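Local coordinates for putative hexose oxidase (Nonomuraea sp. ATCC 39727, PDB 5AWV), which probably oxidises the sugar of a teicoplanin-type glycopeptide antibiotic, using an FAD cofactor bound covalently to the protein, at residues L168-G173 with E276-N281; H62-G65 with Q69-D72; P489-D492 with N498-R501. One frame throughout, in Å; residues are numbered along the deposited sequence.

Contact 1. Residues L168-G173 with E276-N281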
loop_
_atom_site.group_PDB
_atom_site.type_symbol
_atom_site.label_atom_id
_atom_site.label_comp_id
_atom_site.label_asym_id
_atom_site.label_seq_id
_atom_site.Cartn_x
_atom_site.Cartn_y
_atom_site.Cartn_z
ATOM N N LEU A 168 -10.263 -9.202 -0.368
ATOM C CA LEU A 168 -11.019 -9.526 -1.523
ATOM C C LEU A 168 -10.198 -10.042 -2.727
ATOM O O LEU A 168 -10.765 -10.311 -3.846
ATOM C CB LEU A 168 -11.862 -8.364 -1.986
ATOM C CG LEU A 168 -12.942 -7.773 -1.070
ATOM C CD1 LEU A 168 -13.723 -6.708 -1.812
ATOM C CD2 LEU A 168 -13.845 -8.856 -0.597
ATOM N N SER A 169 -8.906 -10.147 -2.577
ATOM C CA SER A 169 -8.030 -10.587 -3.683
ATOM C C SER A 169 -8.301 -12.036 -4.162
ATOM O O SER A 169 -8.143 -12.339 -5.378
ATOM C CB SER A 169 -6.555 -10.310 -3.398
ATOM O OG SER A 169 -6.407 -8.940 -3.298
ATOM N N ARG A 170 -8.720 -12.938 -3.270
ATOM C CA ARG A 170 -9.083 -14.271 -3.713
ATOM C C ARG A 170 -10.294 -14.279 -4.651
ATOM O O ARG A 170 -10.364 -15.114 -5.560
ATOM C CB ARG A 170 -9.262 -15.249 -2.532
ATOM C CG ARG A 170 -7.912 -15.636 -1.896
ATOM C CD ARG A 170 -8.105 -16.202 -0.484
ATOM N NE ARG A 170 -8.994 -17.375 -0.449
ATOM C CZ ARG A 170 -8.622 -18.634 -0.671
ATOM N NH1 ARG A 170 -7.351 -18.920 -0.944
ATOM N NH2 ARG A 170 -9.500 -19.632 -0.489
ATOM N N GLN A 171 -11.181 -13.305 -4.460
ATOM C CA GLN A 171 -12.390 -13.190 -5.266
ATOM C C GLN A 171 -12.101 -12.370 -6.496
ATOM O O GLN A 171 -12.610 -12.665 -7.536
ATOM C CB GLN A 171 -13.506 -12.558 -4.410
ATOM C CG GLN A 171 -14.871 -12.488 -5.064
ATOM C CD GLN A 171 -16.018 -12.178 -4.052
ATOM O OE1 GLN A 171 -15.801 -11.789 -2.877
ATOM N NE2 GLN A 171 -17.212 -12.317 -4.508
ATOM N N PHE A 172 -11.253 -11.328 -6.374
ATOM C CA PHE A 172 -11.110 -10.368 -7.467
ATOM C C PHE A 172 -9.721 -10.155 -8.069
ATOM O O PHE A 172 -9.620 -9.416 -9.073
ATOM C CB PHE A 172 -11.655 -9.025 -7.048
ATOM C CG PHE A 172 -13.151 -9.000 -6.858
ATOM C CD1 PHE A 172 -14.014 -9.349 -7.906
ATOM C CD2 PHE A 172 -13.690 -8.645 -5.669
ATOM C CE1 PHE A 172 -15.431 -9.304 -7.723
ATOM C CE2 PHE A 172 -15.091 -8.628 -5.461
ATOM C CZ PHE A 172 -15.963 -8.963 -6.523
ATOM N N GLY A 173 -8.662 -10.735 -7.498
ATOM C CA GLY A 173 -7.295 -10.459 -7.875
ATOM C C GLY A 173 -6.614 -9.313 -7.152
ATOM O O GLY A 173 -7.111 -8.770 -6.128
ATOM N N GLU A 276 -2.379 -27.058 4.623
ATOM C CA GLU A 276 -2.979 -28.021 3.719
ATOM C C GLU A 276 -4.344 -27.615 3.203
ATOM O O GLU A 276 -4.665 -27.863 2.047
ATOM C CB GLU A 276 -3.009 -29.452 4.341
ATOM C CG GLU A 276 -1.547 -29.968 4.395
ATOM C CD GLU A 276 -1.291 -31.228 5.215
ATOM O OE1 GLU A 276 -0.089 -31.563 5.515
ATOM O OE2 GLU A 276 -2.280 -31.868 5.573
ATOM N N TRP A 277 -5.156 -27.001 4.068
ATOM C CA TRP A 277 -6.440 -26.488 3.636
ATOM C C TRP A 277 -6.220 -25.429 2.472
ATOM O O TRP A 277 -6.849 -25.517 1.422
ATOM C CB TRP A 277 -7.225 -25.851 4.807
ATOM C CG TRP A 277 -8.579 -25.534 4.392
ATOM C CD1 TRP A 277 -9.699 -26.324 4.446
ATOM C CD2 TRP A 277 -8.973 -24.314 3.731
ATOM N NE1 TRP A 277 -10.758 -25.646 3.881
ATOM C CE2 TRP A 277 -10.335 -24.405 3.462
ATOM C CE3 TRP A 277 -8.292 -23.101 3.437
ATOM C CZ2 TRP A 277 -11.042 -23.376 2.814
ATOM C CZ3 TRP A 277 -9.021 -22.085 2.810
ATOM C CH2 TRP A 277 -10.350 -22.213 2.518
ATOM N N TYR A 278 -5.346 -24.479 2.688
ATOM C CA TYR A 278 -4.976 -23.490 1.641
ATOM C C TYR A 278 -4.397 -24.157 0.383
ATOM O O TYR A 278 -4.729 -23.699 -0.701
ATOM C CB TYR A 278 -4.106 -22.305 2.149
ATOM C CG TYR A 278 -4.925 -21.179 2.717
ATOM C CD1 TYR A 278 -5.472 -20.224 1.878
ATOM C CD2 TYR A 278 -5.268 -21.127 4.054
ATOM C CE1 TYR A 278 -6.251 -19.181 2.318
ATOM C CE2 TYR A 278 -6.084 -20.097 4.530
ATOM C CZ TYR A 278 -6.569 -19.079 3.648
ATOM O OH TYR A 278 -7.384 -18.043 4.109
ATOM N N GLU A 279 -3.652 -25.271 0.475
ATOM C CA GLU A 279 -3.182 -25.959 -0.744
ATOM C C GLU A 279 -4.313 -26.496 -1.546
ATOM O O GLU A 279 -4.227 -26.495 -2.753
ATOM C CB GLU A 279 -2.276 -27.148 -0.440
ATOM C CG GLU A 279 -0.973 -26.811 0.163
ATOM C CD GLU A 279 -0.126 -28.057 0.545
ATOM O OE1 GLU A 279 0.978 -27.918 1.103
ATOM O OE2 GLU A 279 -0.585 -29.181 0.361
ATOM N N ARG A 280 -5.365 -26.988 -0.886
ATOM C CA ARG A 280 -6.495 -27.590 -1.547
ATOM C C ARG A 280 -7.527 -26.613 -2.032
ATOM O O ARG A 280 -8.234 -26.920 -2.984
ATOM C CB ARG A 280 -7.211 -28.633 -0.636
ATOM C CG ARG A 280 -6.355 -29.828 -0.232
ATOM C CD ARG A 280 -7.187 -30.901 0.539
ATOM N NE ARG A 280 -7.854 -30.351 1.750
ATOM C CZ ARG A 280 -7.326 -30.261 2.989
ATOM N NH1 ARG A 280 -6.090 -30.723 3.253
ATOM N NH2 ARG A 280 -8.027 -29.682 3.985
ATOM N N ASN A 281 -7.618 -25.443 -1.402
ATOM C CA ASN A 281 -8.775 -24.551 -1.600
ATOM C C ASN A 281 -8.447 -23.083 -2.081
ATOM O O ASN A 281 -9.099 -22.113 -1.621
ATOM C CB ASN A 281 -9.574 -24.555 -0.318
ATOM C CG ASN A 281 -10.162 -25.960 -0.043
ATOM O OD1 ASN A 281 -10.919 -26.447 -0.853
ATOM N ND2 ASN A 281 -9.700 -26.612 0.969
#
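Arg-170 and Asn-281 bring the two backbones closest, yet their CA atoms are still 10.5 Å apart, so the short helix 169-172 meets the C-terminal end of helix 264-280 through one long side chain. Arg-170 spans the gap. Its CG stands anti to the carbonyl carbon, and a bend at chi3 turns the guanidinium toward the helix end. There NH2 donates to the carbonyl O of Asn-281 at 2.8 Å. The bond is fairly straight, 155° at the hydrogen, with the acceptor 18° out of the guanidinium plane. Asn-281 is the first residue to leave helical geometry, so the arginine takes up a carbonyl at the helix C-terminus. A positive group here would probably also suit the negative end of the helix dipole. The contact joins a segment of the FAD-binding region to a helix beside the seven-stranded antiparallel sheet. Tyr-278 puts its CE1 over one face of the guanidinium, 3.5 Å from Arg-170 NH1. The two planes are 72° apart, so the ring presents its edge and does not stack. Trp-277 CH2 approaches Arg-170 NH2 obliquely at 4.1 Å. The buried guanidinium has further acceptors: NE bonds to Leu-291 O, NH1 to Tyr-403 O and Ser-282 OG, and NH2 also to Tyr-288 O. Tyr-278 OH is bonded to Ser-293 OG.

Contact 2. Residues H62-G65 with Q69-D72; sequences HLVG and QVAD
Val-64 and Val-70 meet through their CG2 methyls, 3.6 Å apart, with the two side chains crossing at about a right angle. Val-64 points at the helix, and its CG2 lies between the backbone N and the carbonyl carbon. Its other methyl, CG1, rests near the backbone of Gln-69, 3.8 Å from Gln-69 O. Gln-69 packs its CB against Val-64 CB at 4.1 Å. Beyond CG its chain is extended (chi2 173°), which carries the amide past Val-64 to Gly-65. There Gly-65 N donates to Gln-69 OE1 at 2.9 Å. The N-H points almost straight at the oxygen, 170°, but the donor sits above the amide plane, 60° out of it. Val-64 CA also lies 3.5 Å from Gln-69 OE1. The two segments are the end of strand 60-63 with the two residues after it, and the beginning of helix 67-80: the first half of a beta-alpha-beta crossover within the FAD-binding region. Val-70 further touches Val-223 and Thr-225 of strand 223-229. Gln-69 NE2 donates to Ala-30 O. The glutamine amide thus accepts from one backbone group and donates to another. This fixes which end is oxygen and ties the connection to the N-terminal segment, while the buried valines meet by apolar contact alone.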
loop_
_atom_site.group_PDB
_atom_site.type_symbol
_atom_site.label_atom_id
_atom_site.label_comp_id
_atom_site.label_asym_id
_atom_site.label_seq_id
_atom_site.Cartn_x
_atom_site.Cartn_y
_atom_site.Cartn_z
ATOM N N HIS A 62 8.132 19.489 -0.625
ATOM C CA HIS A 62 7.408 20.158 -1.666
ATOM C C HIS A 62 6.016 19.572 -1.791
ATOM O O HIS A 62 5.824 18.393 -2.250
ATOM C CB HIS A 62 8.227 19.977 -2.946
ATOM C CG HIS A 62 8.154 21.102 -3.907
ATOM N ND1 HIS A 62 9.102 21.293 -4.893
ATOM C CD2 HIS A 62 7.214 22.059 -4.094
ATOM C CE1 HIS A 62 8.761 22.339 -5.621
ATOM N NE2 HIS A 62 7.614 22.812 -5.164
ATOM N N LEU A 63 5.045 20.370 -1.367
ATOM C CA LEU A 63 3.632 20.033 -1.562
ATOM C C LEU A 63 3.188 20.415 -2.921
ATOM O O LEU A 63 3.394 21.572 -3.337
ATOM C CB LEU A 63 2.767 20.807 -0.551
ATOM C CG LEU A 63 2.823 20.272 0.855
ATOM C CD1 LEU A 63 2.223 21.260 1.864
ATOM C CD2 LEU A 63 2.136 18.906 1.020
ATOM N N VAL A 64 2.595 19.461 -3.637
ATOM C CA VAL A 64 2.227 19.670 -4.984
ATOM C C VAL A 64 0.729 19.327 -5.206
ATOM O O VAL A 64 0.255 18.319 -4.746
ATOM C CB VAL A 64 3.115 18.827 -5.924
ATOM C CG1 VAL A 64 4.545 19.310 -5.889
ATOM C CG2 VAL A 64 3.047 17.325 -5.595
ATOM N N GLY A 65 0.027 20.184 -5.926
ATOM C CA GLY A 65 -1.412 20.068 -6.195
ATOM C C GLY A 65 -1.800 19.819 -7.614
ATOM O O GLY A 65 -2.994 19.761 -7.928
ATOM N N GLN A 69 2.863 20.956 -11.376
ATOM C CA GLN A 69 3.655 21.200 -10.242
ATOM C C GLN A 69 4.602 20.066 -9.884
ATOM O O GLN A 69 5.735 20.318 -9.408
ATOM C CB GLN A 69 2.767 21.436 -9.026
ATOM C CG GLN A 69 2.115 22.823 -9.002
ATOM C CD GLN A 69 1.105 22.924 -7.842
ATOM O OE1 GLN A 69 1.402 22.552 -6.731
ATOM N NE2 GLN A 69 -0.057 23.396 -8.123
ATOM N N VAL A 70 4.153 18.813 -10.049
ATOM C CA VAL A 70 5.096 17.686 -9.841
ATOM C C VAL A 70 6.269 17.807 -10.822
ATOM O O VAL A 70 7.451 17.662 -10.427
ATOM C CB VAL A 70 4.399 16.291 -10.033
ATOM C CG1 VAL A 70 5.382 15.138 -9.926
ATOM C CG2 VAL A 70 3.293 16.112 -9.008
ATOM N N ALA A 71 5.941 17.947 -12.096
ATOM C CA ALA A 71 6.997 18.087 -13.130
ATOM C C ALA A 71 7.991 19.189 -12.780
ATOM O O ALA A 71 9.220 18.952 -12.809
ATOM C CB ALA A 71 6.413 18.322 -14.454
ATOM N N ASP A 72 7.507 20.344 -12.336
ATOM C CA ASP A 72 8.440 21.433 -11.863
ATOM C C ASP A 72 9.271 21.049 -10.651
ATOM O O ASP A 72 10.477 21.409 -10.516
ATOM C CB ASP A 72 7.731 22.782 -11.568
ATOM C CG ASP A 72 6.860 23.277 -12.741
ATOM O OD1 ASP A 72 7.243 23.027 -13.916
ATOM O OD2 ASP A 72 5.786 23.913 -12.488
#

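Contact 3. Residues P489-D492 with N498-R501; sequences PWHD and NHPR
His-491 and His-499 lay their imidazoles on one another in an offset stack. The centroids are 3.8 Å apart and the planes only 6° from parallel. His-499 CE1 sits over the centre of the His-491 ring, while His-491 ND1 lies nearer the rim of the His-499 ring. His-499 CG is anti to its backbone N, which sends the ring away from its own helix to lie on His-491. A CH-pi contact adds to the stack: His-491 CB stands 3.8 Å from the centroid of the His-499 ring. Pro-489 CB lies against the opposite face of His-491, toward its rim. The two ND1 atoms are 3.3 Å apart, but the angle is poor for a hydrogen bond. Hydrogen bonds fix the rings at their edges. His-491 ND1 donates to Asp-492 OD1 at 2.7 Å, with the acceptor in the ring plane. The bond is bent (139° at the hydrogen) and meets OD1 from above the carboxylate plane, 55° out. A water donates to Asp-492 OD1 and also bonds His-499 ND1 at 2.7 Å, in the plane of that ring. This is a junction of two consecutive helices, 490-495 and 499-509, in the berberine-like C-terminal region, away from the known binding sites.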
loop_
_atom_site.group_PDB
_atom_site.type_symbol
_atom_site.label_atom_id
_atom_site.label_comp_id
_atom_site.label_asym_id
_atom_site.label_seq_id
_atom_site.Cartn_x
_atom_site.Cartn_y
_atom_site.Cartn_z
ATOM N N PRO A 489 20.104 -12.832 -5.786
ATOM C CA PRO A 489 19.942 -11.450 -5.512
ATOM C C PRO A 489 18.503 -11.028 -5.129
ATOM O O PRO A 489 17.531 -11.701 -5.485
ATOM C CB PRO A 489 20.407 -10.762 -6.807
ATOM C CG PRO A 489 20.448 -11.771 -7.820
ATOM C CD PRO A 489 20.381 -13.123 -7.188
ATOM N N TRP A 490 18.431 -9.979 -4.324
ATOM C CA TRP A 490 17.134 -9.422 -3.840
ATOM C C TRP A 490 16.133 -9.278 -4.960
ATOM O O TRP A 490 14.957 -9.708 -4.828
ATOM C CB TRP A 490 17.342 -8.066 -3.191
ATOM C CG TRP A 490 17.793 -6.934 -4.156
ATOM C CD1 TRP A 490 19.084 -6.540 -4.420
ATOM C CD2 TRP A 490 16.944 -6.021 -4.890
ATOM N NE1 TRP A 490 19.073 -5.477 -5.277
ATOM C CE2 TRP A 490 17.778 -5.145 -5.593
ATOM C CE3 TRP A 490 15.565 -5.859 -4.999
ATOM C CZ2 TRP A 490 17.288 -4.122 -6.378
ATOM C CZ3 TRP A 490 15.079 -4.894 -5.854
ATOM C CH2 TRP A 490 15.947 -4.026 -6.528
ATOM N N HIS A 491 16.595 -8.746 -6.106
ATOM C CA HIS A 491 15.670 -8.493 -7.213
ATOM C C HIS A 491 15.063 -9.720 -7.825
ATOM O O HIS A 491 13.963 -9.700 -8.358
ATOM C CB HIS A 491 16.295 -7.540 -8.239
ATOM C CG HIS A 491 17.626 -7.962 -8.753
ATOM N ND1 HIS A 491 17.822 -9.096 -9.523
ATOM C CD2 HIS A 491 18.833 -7.396 -8.612
ATOM C CE1 HIS A 491 19.091 -9.177 -9.867
ATOM N NE2 HIS A 491 19.713 -8.146 -9.332
ATOM N N ASP A 492 15.749 -10.844 -7.742
ATOM C CA ASP A 492 15.182 -12.101 -8.174
ATOM C C ASP A 492 14.173 -12.700 -7.217
ATOM O O ASP A 492 13.247 -13.332 -7.656
ATOM C CB ASP A 492 16.258 -13.104 -8.485
ATOM C CG ASP A 492 17.159 -12.649 -9.733
ATOM O OD1 ASP A 492 16.954 -11.552 -10.394
ATOM O OD2 ASP A 492 18.023 -13.460 -10.070
ATOM N N ASN A 498 10.496 -11.443 -14.158
ATOM C CA ASN A 498 10.162 -10.102 -14.601
ATOM C C ASN A 498 11.300 -9.084 -14.428
ATOM O O ASN A 498 11.181 -7.948 -14.899
ATOM C CB ASN A 498 8.851 -9.605 -13.912
ATOM C CG ASN A 498 7.628 -10.425 -14.310
ATOM O OD1 ASN A 498 7.596 -10.994 -15.401
ATOM N ND2 ASN A 498 6.585 -10.493 -13.423
ATOM N N HIS A 499 12.396 -9.437 -13.722
ATOM C CA HIS A 499 13.366 -8.489 -13.448
ATOM C C HIS A 499 14.021 -7.907 -14.782
ATOM O O HIS A 499 14.274 -6.692 -14.883
ATOM C CB HIS A 499 14.432 -9.027 -12.543
ATOM C CG HIS A 499 15.437 -8.012 -12.217
ATOM N ND1 HIS A 499 16.780 -8.139 -12.538
ATOM C CD2 HIS A 499 15.309 -6.842 -11.589
ATOM C CE1 HIS A 499 17.414 -7.055 -12.138
ATOM N NE2 HIS A 499 16.545 -6.276 -11.526
ATOM N N PRO A 500 14.279 -8.788 -15.762
ATOM C CA PRO A 500 14.934 -8.286 -16.984
ATOM C C PRO A 500 14.097 -7.231 -17.676
ATOM O O PRO A 500 14.625 -6.203 -18.048
ATOM C CB PRO A 500 15.166 -9.566 -17.846
ATOM C CG PRO A 500 15.250 -10.666 -16.813
ATOM C CD PRO A 500 14.297 -10.251 -15.683
ATOM N N ARG A 501 12.815 -7.469 -17.860
ATOM C CA ARG A 501 11.952 -6.449 -18.429
ATOM C C ARG A 501 11.844 -5.191 -17.578
ATOM O O ARG A 501 11.927 -4.073 -18.113
ATOM C CB ARG A 501 10.591 -7.005 -18.709
ATOM C CG ARG A 501 9.737 -5.977 -19.462
ATOM C CD ARG A 501 8.458 -6.620 -19.867
ATOM N NE ARG A 501 7.673 -5.662 -20.612
ATOM C CZ ARG A 501 6.411 -5.818 -20.895
ATOM N NH1 ARG A 501 5.740 -6.903 -20.522
ATOM N NH2 ARG A 501 5.830 -4.881 -21.591
HETATM O O HOH W 1 17.421 -10.663 -13.296
#

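In the fold
The three contacts follow one another along the chain in the order 2, 1, 3, and none touches another. Contacts 1 and 2 lie on opposite sides of the chain's centre, with centres about 41 Å apart. Contact 3 is about 26 Å from contact 1 and 31 Å from contact 2, centre to centre. Contact 2 is nearer the cofactor than contact 1: the side chain of Val-70 is about 8 Å from the bound FAD. In contact 1 the side chain of Arg-170 is about 12 Å from FAD, and that of Tyr-278 about 13 Å from a bound aminoglucuronic acid. Contact 3 lies away from the known sites. Contacts 2 and 3 fall in different family regions, FAD-binding and berberine-like.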